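Local coordinates for protein type II restriction enzyme NlaIV (Neisseria lactamica, PDB 6QM2) that recognises the double-stranded DNA sequence 5'-GGNNCC-3' and cuts it in the middle, leaving blunt ends with 5'-phosphates, at residues Trp158-Leu162 / Glu200-Pro206; Lys216-Glu220 / Ser230-Pro234. One frame throughout, in Å; residues are numbered along the deposited sequence.

Interaction 1 of 2, residues Trp158-Leu162 / Glu200-Pro206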
# COMPACT_ATOMS: atom_id res chain seq x y z
N TRP A 158 -8.29 29.82 -8.32
CA TRP A 158 -8.38 29.90 -6.86
C TRP A 158 -7.18 30.67 -6.33
O TRP A 158 -6.13 30.71 -6.97
CB TRP A 158 -8.39 28.50 -6.25
CG TRP A 158 -9.53 27.67 -6.72
CD1 TRP A 158 -9.56 26.88 -7.83
CD2 TRP A 158 -10.82 27.55 -6.11
NE1 TRP A 158 -10.78 26.27 -7.95
CE2 TRP A 158 -11.58 26.67 -6.91
CE3 TRP A 158 -11.40 28.10 -4.97
CZ2 TRP A 158 -12.89 26.32 -6.60
CZ3 TRP A 158 -12.71 27.76 -4.66
CH2 TRP A 158 -13.44 26.87 -5.47
N ALA A 159 -7.34 31.28 -5.16
CA ALA A 159 -6.28 32.09 -4.57
C ALA A 159 -5.10 31.24 -4.10
O ALA A 159 -3.95 31.68 -4.20
CB ALA A 159 -6.81 32.94 -3.43
N ILE A 160 -5.37 30.04 -3.59
CA ILE A 160 -4.32 29.09 -3.18
C ILE A 160 -4.42 27.81 -4.01
O ILE A 160 -5.50 27.45 -4.48
CB ILE A 160 -4.37 28.76 -1.66
CG1 ILE A 160 -3.08 28.05 -1.22
CG2 ILE A 160 -5.60 27.93 -1.29
CD1 ILE A 160 -2.86 28.05 0.28
N ASN A 161 -3.28 27.14 -4.20
CA ASN A 161 -3.22 25.89 -4.96
C ASN A 161 -3.97 24.78 -4.23
O ASN A 161 -3.59 24.39 -3.13
CB ASN A 161 -1.77 25.45 -5.21
CG ASN A 161 -1.68 24.25 -6.15
OD1 ASN A 161 -2.50 24.09 -7.05
ND2 ASN A 161 -0.68 23.41 -5.93
N LEU A 162 -5.02 24.28 -4.88
CA LEU A 162 -5.94 23.32 -4.30
C LEU A 162 -6.09 22.09 -5.17
O LEU A 162 -5.71 22.07 -6.35
CB LEU A 162 -7.32 23.96 -4.16
CG LEU A 162 -7.44 25.08 -3.14
CD1 LEU A 162 -8.70 25.88 -3.41
CD2 LEU A 162 -7.43 24.53 -1.72
N GLU A 200 -9.08 34.62 1.17
CA GLU A 200 -9.89 34.77 -0.03
C GLU A 200 -10.45 33.43 -0.48
O GLU A 200 -11.64 33.34 -0.82
CB GLU A 200 -9.09 35.44 -1.16
CG GLU A 200 -9.93 35.88 -2.36
CD GLU A 200 -11.09 36.78 -1.99
OE1 GLU A 200 -10.94 37.61 -1.06
OE2 GLU A 200 -12.15 36.66 -2.63
N THR A 201 -9.62 32.39 -0.44
CA THR A 201 -10.06 31.02 -0.73
C THR A 201 -11.26 30.60 0.11
O THR A 201 -12.13 29.88 -0.39
CB THR A 201 -8.92 30.00 -0.53
OG1 THR A 201 -7.76 30.43 -1.25
CG2 THR A 201 -9.31 28.62 -1.03
N VAL A 202 -11.32 31.05 1.36
CA VAL A 202 -12.47 30.78 2.23
C VAL A 202 -13.76 31.29 1.57
O VAL A 202 -14.76 30.58 1.55
CB VAL A 202 -12.29 31.39 3.65
CG1 VAL A 202 -13.59 31.34 4.45
CG2 VAL A 202 -11.22 30.64 4.44
N TYR A 203 -13.72 32.50 1.03
CA TYR A 203 -14.88 33.10 0.35
C TYR A 203 -15.16 32.46 -1.01
O TYR A 203 -16.33 32.23 -1.35
CB TYR A 203 -14.69 34.61 0.18
CG TYR A 203 -15.82 35.27 -0.56
CD1 TYR A 203 -17.11 35.27 -0.03
CD2 TYR A 203 -15.62 35.90 -1.78
CE1 TYR A 203 -18.16 35.88 -0.70
CE2 TYR A 203 -16.67 36.51 -2.46
CZ TYR A 203 -17.93 36.49 -1.92
OH TYR A 203 -18.97 37.10 -2.59
N GLN A 204 -14.09 32.20 -1.77
CA GLN A 204 -14.19 31.55 -3.09
C GLN A 204 -14.87 30.18 -3.01
O GLN A 204 -15.70 29.85 -3.85
CB GLN A 204 -12.81 31.38 -3.73
CG GLN A 204 -12.16 32.69 -4.18
CD GLN A 204 -10.72 32.50 -4.66
OE1 GLN A 204 -10.11 31.45 -4.46
NE2 GLN A 204 -10.17 33.54 -5.30
N ASN A 205 -14.50 29.41 -2.00
CA ASN A 205 -15.01 28.06 -1.77
C ASN A 205 -16.43 28.13 -1.22
O ASN A 205 -16.62 28.63 -0.11
CB ASN A 205 -14.08 27.34 -0.79
CG ASN A 205 -14.48 25.91 -0.51
OD1 ASN A 205 -15.47 25.39 -1.04
ND2 ASN A 205 -13.70 25.25 0.34
N PRO A 206 -17.44 27.63 -1.97
CA PRO A 206 -18.82 27.64 -1.45
C PRO A 206 -19.01 26.92 -0.11
O PRO A 206 -19.87 27.32 0.67
CB PRO A 206 -19.62 26.92 -2.55
CG PRO A 206 -18.81 27.09 -3.79
CD PRO A 206 -17.38 27.06 -3.33
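Gln204 and Ala159 make the hydrogen bond of this contact. The backbone N of Ala159 donates to OE1 of Gln204 over 2.9 Å. The N-H points fairly well at the oxygen (153°). It lies in the carbonyl plane of the amide and uses a lone pair. Gln204 sets its CG beside its own backbone N (chi1 -70°) and is extended from there, which brings the amide to the loop.

Trp158 and Gln204 run past each other in opposite directions, with ring and amide planes 72° apart. The six-membered side of the indole lies against the end of helix 191-204. Trp158 CZ3 is 3.6 Å from Asn205 N, which meets the ring at its edge. That N-H is already used by Thr201 O within the helix.

Thr201 packs on Leu162 by its methyl, on Ile160 by methyl and OG1. Thr201 CG2 and Leu162 CD1 meet tip to tip at 3.7 Å. Thr201 CG2 is 3.8 Å from Ile160 CG2, the two side chains crossing at about a right angle. Thr201 OG1 is bonded back to Ala197 O in its own helix. Phe107 of helix 107-116 and Val169 of strand 168-172 also border the site.

The loop leading into strand 162-165 is packed on the C-terminal turn of helix 191-204. One side-chain-to-backbone bond holds the loop at Ala159; otherwise the two parts are joined by fit of shape.

Interaction 2 of 2, residues Lys216-Glu220 / Ser230-Pro234; sequences KRKFE and SISIP
Glu220 OE2 accepts two hydrogen bonds, one from each side of the contact. Ile233 N donates to Glu220 OE2 at 3.1 Å. This bond is almost straight (176°) and runs nearly along the C-O axis of the carboxylate. Lys216 NZ, one helical turn back, donates to Glu220 OE2 at 3.0 Å. It comes from above the carboxylate plane and forms a salt bridge. Lys216 NZ also donates to Ile233 O at 2.8 Å, in the carbonyl plane and on a lone pair. Lys216 is bent at its last torsion (chi4 59°), which brings NZ to both oxygens. The N-H and C=O of Ile233 are therefore both held by the charged pair.

Ile231 O is close to Glu220 OE2, but both are acceptors and no bond joins them. Further along, a water links the backbones. It donates to Glu220 O and accepts from Ile231 N, at 2.9 and 3.0 Å.

The contact is a local one. Helix 215-227 ends, and the chain folds back along it as an extended segment before helix 236-239. The pair belongs to the C-terminal helical part of this PDDEXK-clan nuclease.

The apolar contacts come from Phe219. Its CG is anti to the backbone N (chi1 176°), which places the ring carbons CD2 and CE2 beside the two isoleucines. Phe219 CE2 is 3.9 Å from Ile233 CD1, with the side chains about perpendicular. Phe219 CE2 is also 4.1 Å from Ile231 CG2. Val195 of helix 191-204 touches both Phe219 and Ile233, and Trp215 lies with its ring nearly parallel to that of Phe219.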
# COMPACT_ATOMS: atom_id res chain seq x y z
N LYS A 216 -11.00 37.59 8.53
CA LYS A 216 -9.79 38.44 8.64
C LYS A 216 -9.60 38.96 10.06
O LYS A 216 -8.52 38.82 10.64
CB LYS A 216 -9.87 39.62 7.67
CG LYS A 216 -8.62 40.49 7.59
CD LYS A 216 -8.89 41.77 6.79
CE LYS A 216 -7.97 42.91 7.20
NZ LYS A 216 -6.54 42.57 7.01
N ARG A 217 -10.66 39.56 10.61
CA ARG A 217 -10.65 40.11 11.97
C ARG A 217 -10.39 39.00 12.99
O ARG A 217 -9.46 39.10 13.79
CB ARG A 217 -11.97 40.83 12.27
CG ARG A 217 -11.99 41.66 13.56
CD ARG A 217 -13.36 42.28 13.84
NE ARG A 217 -14.42 41.26 13.93
CZ ARG A 217 -14.68 40.48 14.98
NH1 ARG A 217 -13.97 40.56 16.10
NH2 ARG A 217 -15.68 39.60 14.91
N LYS A 218 -11.18 37.93 12.91
CA LYS A 218 -11.03 36.78 13.81
C LYS A 218 -9.62 36.20 13.82
O LYS A 218 -9.13 35.79 14.87
CB LYS A 218 -12.03 35.67 13.46
CG LYS A 218 -13.48 36.03 13.76
CD LYS A 218 -14.39 34.81 13.79
CE LYS A 218 -14.16 33.96 15.03
NZ LYS A 218 -15.33 33.08 15.30
N PHE A 219 -8.98 36.16 12.65
CA PHE A 219 -7.60 35.68 12.55
C PHE A 219 -6.60 36.66 13.18
O PHE A 219 -5.69 36.23 13.90
CB PHE A 219 -7.19 35.40 11.10
CG PHE A 219 -5.75 34.99 10.97
CD1 PHE A 219 -5.38 33.68 11.21
CD2 PHE A 219 -4.76 35.93 10.69
CE1 PHE A 219 -4.04 33.29 11.13
CE2 PHE A 219 -3.42 35.56 10.62
CZ PHE A 219 -3.06 34.24 10.83
N GLU A 220 -6.73 37.94 12.86
CA GLU A 220 -5.79 38.96 13.35
C GLU A 220 -5.82 39.12 14.87
O GLU A 220 -4.78 39.36 15.49
CB GLU A 220 -6.01 40.31 12.64
CG GLU A 220 -5.50 40.34 11.21
CD GLU A 220 -5.68 41.68 10.51
OE1 GLU A 220 -6.55 42.47 10.93
OE2 GLU A 220 -4.97 41.93 9.51
N SER A 230 0.58 42.43 16.67
CA SER A 230 -0.39 42.54 15.58
C SER A 230 0.23 42.02 14.28
O SER A 230 1.45 41.99 14.12
CB SER A 230 -0.88 43.99 15.40
OG SER A 230 0.09 44.80 14.75
N ILE A 231 -0.64 41.57 13.38
CA ILE A 231 -0.25 41.18 12.03
C ILE A 231 -1.24 41.78 11.04
O ILE A 231 -2.45 41.81 11.30
CB ILE A 231 -0.14 39.64 11.88
CG1 ILE A 231 0.60 39.27 10.59
CG2 ILE A 231 -1.52 38.97 11.92
CD1 ILE A 231 0.90 37.79 10.47
N SER A 232 -0.72 42.30 9.93
CA SER A 232 -1.54 42.91 8.89
C SER A 232 -1.59 42.00 7.66
O SER A 232 -0.58 41.81 6.97
CB SER A 232 -1.00 44.30 8.53
OG SER A 232 -2.02 45.08 7.91
N ILE A 233 -2.76 41.41 7.43
CA ILE A 233 -3.00 40.54 6.28
C ILE A 233 -3.47 41.42 5.12
O ILE A 233 -4.54 42.02 5.20
CB ILE A 233 -4.08 39.47 6.58
CG1 ILE A 233 -3.69 38.63 7.82
CG2 ILE A 233 -4.33 38.58 5.37
CD1 ILE A 233 -2.33 37.97 7.74
N PRO A 234 -2.68 41.51 4.03
CA PRO A 234 -3.14 42.33 2.90
C PRO A 234 -4.36 41.73 2.20
O PRO A 234 -4.61 40.53 2.32
CB PRO A 234 -1.93 42.34 1.96
CG PRO A 234 -1.17 41.11 2.29
CD PRO A 234 -1.38 40.87 3.76
O HOH W 1 -3.41 41.71 14.57

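Overall arrangement
Interactions 1 and 2 lie on the same side of the chain's centre, about 17 Å apart between their centres, and do not touch. Both are partly buried. They follow each other along the chain, and helix 191-204 connects them: interaction 1 uses its C-terminal end, and Val195 of the same helix packs on interaction 2. Interaction 1 joins distant parts of the chain, a loop before strand 162-165 and a helix end. Interaction 2 joins a helix to the segment that follows it. Their chemistry differs too. A neutral amide serves the loop in 158-162/200-206, whereas a lysine-glutamate pair and a water serve the backbone in 216-220/230-234.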